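PDB 6GT9: putative sugar binding protein from Geobacillus stearothermophilus, which binds galactose, and by its naming glucose too, in the cleft between its two lobes, and probably serves a three-component sensing system for galactan utilization. Local coordinates for residues A[189-194]-A[205-210]; A[227-232]-A[259-264]. One frame throughout, in Å; residues are numbered along the deposited sequence.

Interaction 1. Residues A[189-194]-A[205-210]; sequences AIEESH and YTILKK
A189 and E191 on edge strand 185-192 meet I207 on helix 197-210 in a small apolar contact, with helix laid against sheet at the rim of the second lobe. The fit is slight, 124 Å² buried in all. I207 carries the helix side of it with both of its branches. Its CG1 stands anti to the carbonyl carbon (chi1 -73°) and the chain runs on extended, which points CD1 across to E191. I207 CD1 reaches E191 CG at 3.7 Å, with I207 CG1 close beside the same carbon. The two side chains pass alongside each other in opposite directions. The shorter branch, I207 CG2, comes only to 4.3 Å from A189 CB. E191 touches with its aliphatic part alone; a bend at chi2 (-77°) carries its carboxylate off the isoleucine, and E191 OE2 stays 6.4 Å from K210 NZ, too far for a salt bridge, though the opposite charges may attract weakly. Next to this strand, A157 of strand 154-160 also packs on both A189 and I207. Strand 185-192 is followed directly by helix 197-210, which folds back onto it: a beta-alpha unit of the alternating, Rossmann-like lobe of periplasmic binding proteins.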
loop_
_atom_site.group_PDB
_atom_site.type_symbol
_atom_site.label_atom_id
_atom_site.label_comp_id
_atom_site.label_asym_id
_atom_site.label_seq_id
_atom_site.Cartn_x
_atom_site.Cartn_y
_atom_site.Cartn_z
ATOM N N ALA A 189 20.649 -2.935 -3.990
ATOM C CA ALA A 189 20.183 -1.558 -4.024
ATOM C C ALA A 189 18.752 -1.503 -3.510
ATOM O O ALA A 189 17.953 -2.406 -3.783
ATOM C CB ALA A 189 20.273 -0.985 -5.447
ATOM N N ILE A 190 18.454 -0.455 -2.740
ATOM C CA ILE A 190 17.105 -0.128 -2.279
ATOM C C ILE A 190 16.934 1.378 -2.455
ATOM O O ILE A 190 17.722 2.155 -1.907
ATOM C CB ILE A 190 16.871 -0.533 -0.805
ATOM C CG1 ILE A 190 17.225 -2.009 -0.586
ATOM C CG2 ILE A 190 15.431 -0.258 -0.375
ATOM C CD1 ILE A 190 17.024 -2.511 0.834
ATOM N N GLU A 191 15.930 1.792 -3.237
ATOM C CA GLU A 191 15.681 3.203 -3.516
ATOM C C GLU A 191 14.202 3.534 -3.329
ATOM O O GLU A 191 13.329 2.674 -3.452
ATOM C CB GLU A 191 16.114 3.583 -4.942
ATOM C CG GLU A 191 17.580 3.268 -5.256
ATOM C CD GLU A 191 18.559 4.261 -4.642
ATOM O OE1 GLU A 191 18.111 5.332 -4.170
ATOM O OE2 GLU A 191 19.778 3.969 -4.631
ATOM N N GLU A 192 13.932 4.809 -3.046
ATOM C CA GLU A 192 12.589 5.318 -2.799
ATOM C C GLU A 192 12.000 5.948 -4.054
ATOM O O GLU A 192 12.672 6.708 -4.759
ATOM C CB GLU A 192 12.610 6.359 -1.685
ATOM C CG GLU A 192 13.100 5.826 -0.363
ATOM C CD GLU A 192 13.204 6.913 0.685
ATOM O OE1 GLU A 192 14.253 7.593 0.731
ATOM O OE2 GLU A 192 12.235 7.095 1.455
ATOM N N SER A 193 10.727 5.660 -4.308
ATOM C CA SER A 193 10.017 6.217 -5.453
ATOM C C SER A 193 9.075 7.360 -5.087
ATOM O O SER A 193 8.574 8.032 -5.990
ATOM C CB SER A 193 9.207 5.119 -6.148
ATOM O OG SER A 193 8.124 4.709 -5.310
ATOM N N HIS A 194 8.798 7.570 -3.801
ATOM C CA HIS A 194 7.784 8.542 -3.362
ATOM C C HIS A 194 6.465 8.337 -4.107
ATOM O O HIS A 194 5.762 9.289 -4.459
ATOM C CB HIS A 194 8.323 9.965 -3.493
ATOM C CG HIS A 194 9.545 10.183 -2.664
ATOM N ND1 HIS A 194 10.816 10.220 -3.200
ATOM C CD2 HIS A 194 9.702 10.256 -1.320
ATOM C CE1 HIS A 194 11.697 10.363 -2.226
ATOM N NE2 HIS A 194 11.048 10.387 -1.076
ATOM N N TYR A 205 16.547 3.593 -13.552
ATOM C CA TYR A 205 17.602 3.936 -14.501
ATOM C C TYR A 205 18.943 4.121 -13.796
ATOM O O TYR A 205 19.949 3.521 -14.190
ATOM C CB TYR A 205 17.196 5.188 -15.278
ATOM C CG TYR A 205 18.234 5.689 -16.254
ATOM C CD1 TYR A 205 18.303 5.182 -17.545
ATOM C CD2 TYR A 205 19.137 6.678 -15.883
ATOM C CE1 TYR A 205 19.251 5.644 -18.437
ATOM C CE2 TYR A 205 20.088 7.145 -16.767
ATOM C CZ TYR A 205 20.141 6.623 -18.040
ATOM O OH TYR A 205 21.091 7.084 -18.922
ATOM N N THR A 206 18.972 4.924 -12.729
ATOM C CA THR A 206 20.226 5.131 -12.007
ATOM C C THR A 206 20.732 3.844 -11.359
ATOM O O THR A 206 21.946 3.646 -11.254
ATOM C CB THR A 206 20.061 6.233 -10.955
ATOM O OG1 THR A 206 19.086 5.838 -9.985
ATOM C CG2 THR A 206 19.595 7.521 -11.603
ATOM N N ILE A 207 19.827 2.961 -10.918
ATOM C CA ILE A 207 20.258 1.667 -10.385
ATOM C C ILE A 207 20.982 0.868 -11.459
ATOM O O ILE A 207 22.041 0.275 -11.210
ATOM C CB ILE A 207 19.060 0.877 -9.819
ATOM C CG1 ILE A 207 18.564 1.470 -8.507
ATOM C CG2 ILE A 207 19.444 -0.585 -9.598
ATOM C CD1 ILE A 207 17.323 0.778 -7.961
ATOM N N LEU A 208 20.423 0.838 -12.672
ATOM C CA LEU A 208 21.038 0.055 -13.734
ATOM C C LEU A 208 22.382 0.637 -14.162
ATOM O O LEU A 208 23.273 -0.118 -14.567
ATOM C CB LEU A 208 20.081 -0.061 -14.921
ATOM C CG LEU A 208 18.790 -0.799 -14.523
ATOM C CD1 LEU A 208 17.749 -0.811 -15.642
ATOM C CD2 LEU A 208 19.115 -2.212 -14.067
ATOM N N LYS A 209 22.574 1.954 -14.054
ATOM C CA LYS A 209 23.871 2.491 -14.467
ATOM C C LYS A 209 24.939 2.264 -13.396
ATOM O O LYS A 209 26.086 1.951 -13.728
ATOM C CB LYS A 209 23.755 3.973 -14.859
ATOM C CG LYS A 209 23.491 4.992 -13.749
ATOM C CD LYS A 209 23.387 6.422 -14.353
ATOM C CE LYS A 209 22.909 7.470 -13.336
ATOM N NZ LYS A 209 21.821 8.375 -13.852
ATOM N N LYS A 210 24.578 2.363 -12.112
ATOM C CA LYS A 210 25.533 2.060 -11.047
ATOM C C LYS A 210 25.720 0.562 -10.825
ATOM O O LYS A 210 26.784 0.140 -10.358
ATOM C CB LYS A 210 25.101 2.709 -9.733
ATOM C CG LYS A 210 25.448 4.186 -9.622
ATOM C CD LYS A 210 25.310 4.666 -8.181
ATOM C CE LYS A 210 26.156 3.820 -7.234
ATOM N NZ LYS A 210 26.039 4.279 -5.819
#

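Interaction 2. Residues A[227-232]-A[259-264]; sequences GVAKVV and GTIAAT
A229 on helix 224-235 packs against T260 and I261, the turn that leads from helix 250-258 into strand 263-266, within the alternating beta-alpha lobe of a periplasmic-binding-protein fold. The buried side centres on one methyl group. A229 CB points at the turn and receives T260 CG2 at 3.7 Å on one flank and I261 CG1 at 4.1 Å on another. The short alanine lets the backbones approach closely, with A229 CA and T260 CA 6.2 Å apart. Y255 of helix 250-258 touches all three residues and closes the cluster, while L256 of that helix adds to the packing on I261. Toward the C-terminal end of segment 227-232 the fit slackens: the side chain of V232 comes no nearer than 4.7 Å to the turn and rests instead on I243 of strand 242-246. K230, exposed, leaves the helix with its CB directed away from the turn. The turn itself starts at G259, whose positive phi (88°) ends helix 250-258 in a Schellman motif; T260, the next residue, faces A229. T260 then divides its two branches between apolar and polar partners. With chi1 at -50°, its methyl CG2 lies anti to the backbone N and meets the alanine, whereas T260 OG1 turns to a hydrogen bond with E233 OE1, one turn along the helix from A229.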
loop_
_atom_site.group_PDB
_atom_site.type_symbol
_atom_site.label_atom_id
_atom_site.label_comp_id
_atom_site.label_asym_id
_atom_site.label_seq_id
_atom_site.Cartn_x
_atom_site.Cartn_y
_atom_site.Cartn_z
ATOM N N GLY A 227 6.994 1.811 -13.131
ATOM C CA GLY A 227 8.164 2.629 -13.414
ATOM C C GLY A 227 9.347 1.802 -13.887
ATOM O O GLY A 227 10.034 2.171 -14.843
ATOM N N VAL A 228 9.583 0.661 -13.242
ATOM C CA VAL A 228 10.696 -0.197 -13.639
ATOM C C VAL A 228 10.474 -0.751 -15.036
ATOM O O VAL A 228 11.391 -0.757 -15.868
ATOM C CB VAL A 228 10.887 -1.326 -12.617
ATOM C CG1 VAL A 228 12.018 -2.259 -13.074
ATOM C CG2 VAL A 228 11.156 -0.753 -11.255
ATOM N N ALA A 229 9.254 -1.209 -15.327
ATOM C CA ALA A 229 8.997 -1.846 -16.613
ATOM C C ALA A 229 9.221 -0.873 -17.763
ATOM O O ALA A 229 9.746 -1.256 -18.816
ATOM C CB ALA A 229 7.578 -2.403 -16.651
ATOM N N LYS A 230 8.818 0.388 -17.588
ATOM C CA LYS A 230 9.073 1.385 -18.621
ATOM C C LYS A 230 10.561 1.497 -18.921
ATOM O O LYS A 230 10.963 1.573 -20.087
ATOM C CB LYS A 230 8.515 2.740 -18.195
ATOM C CG LYS A 230 8.925 3.897 -19.104
ATOM C CD LYS A 230 8.895 5.236 -18.344
ATOM C CE LYS A 230 9.127 6.429 -19.268
ATOM N NZ LYS A 230 7.949 6.689 -20.141
ATOM N N VAL A 231 11.397 1.508 -17.882
ATOM C CA VAL A 231 12.834 1.647 -18.095
ATOM C C VAL A 231 13.415 0.379 -18.720
ATOM O O VAL A 231 14.240 0.443 -19.642
ATOM C CB VAL A 231 13.519 2.014 -16.766
ATOM C CG1 VAL A 231 15.036 1.945 -16.900
ATOM C CG2 VAL A 231 13.099 3.406 -16.350
ATOM N N VAL A 232 12.978 -0.790 -18.248
ATOM C CA VAL A 232 13.468 -2.053 -18.793
ATOM C C VAL A 232 13.141 -2.154 -20.278
ATOM O O VAL A 232 13.983 -2.562 -21.091
ATOM C CB VAL A 232 12.880 -3.237 -17.996
ATOM C CG1 VAL A 232 13.134 -4.572 -18.708
ATOM C CG2 VAL A 232 13.466 -3.262 -16.600
ATOM N N GLY A 259 4.555 -9.849 -20.537
ATOM C CA GLY A 259 5.716 -10.565 -20.051
ATOM C C GLY A 259 6.799 -9.691 -19.459
ATOM O O GLY A 259 7.759 -10.225 -18.891
ATOM N N THR A 260 6.662 -8.365 -19.559
ATOM C CA THR A 260 7.662 -7.459 -18.999
ATOM C C THR A 260 7.735 -7.583 -17.484
ATOM O O THR A 260 8.827 -7.653 -16.908
ATOM C CB THR A 260 7.337 -6.024 -19.397
ATOM O OG1 THR A 260 7.106 -5.962 -20.811
ATOM C CG2 THR A 260 8.478 -5.107 -19.015
ATOM N N ILE A 261 6.570 -7.575 -16.812
ATOM C CA ILE A 261 6.468 -7.901 -15.392
ATOM C C ILE A 261 6.190 -9.390 -15.257
ATOM O O ILE A 261 5.389 -9.956 -16.005
ATOM C CB ILE A 261 5.371 -7.050 -14.716
ATOM C CG1 ILE A 261 5.797 -5.575 -14.740
ATOM C CG2 ILE A 261 5.095 -7.528 -13.299
ATOM C CD1 ILE A 261 4.803 -4.615 -14.099
ATOM N N ALA A 262 6.864 -10.038 -14.308
ATOM C CA ALA A 262 6.700 -11.473 -14.096
ATOM C C ALA A 262 5.638 -11.817 -13.061
ATOM O O ALA A 262 5.004 -12.879 -13.153
ATOM C CB ALA A 262 8.030 -12.092 -13.659
ATOM N N ALA A 263 5.433 -10.963 -12.061
ATOM C CA ALA A 263 4.518 -11.319 -10.989
ATOM C C ALA A 263 4.094 -10.051 -10.277
ATOM O O ALA A 263 4.737 -9.009 -10.398
ATOM C CB ALA A 263 5.164 -12.280 -9.995
ATOM N N THR A 264 3.010 -10.149 -9.515
ATOM C CA THR A 264 2.634 -9.007 -8.695
ATOM C C THR A 264 1.802 -9.475 -7.506
ATOM O O THR A 264 1.104 -10.491 -7.570
ATOM C CB THR A 264 1.912 -7.927 -9.528
ATOM O OG1 THR A 264 1.910 -6.697 -8.795
ATOM C CG2 THR A 264 0.480 -8.326 -9.857
#

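Overall arrangement
Interactions 1 and 2 both belong to the lobe built on the mixed sheet, their centres 14 Å apart. Interaction 1 lies by outermost strand 185-192, interaction 2 further across, near strands 242-246 and 263-266. The two helices involved are neighbours: L208 CD1 meets V231 CG1 at 4.1 Å, and Y205 N lies 4.0 Å from that same V231 CG1, so helix 197-210 leans directly on helix 224-235. Neither contact touches the sugar. Interaction 1 is away from the galactose site; in interaction 2 the side chain of I261 is about 13 Å from the bound galactose and about 10 Å from those of the sugar-binding residues A222 and D247.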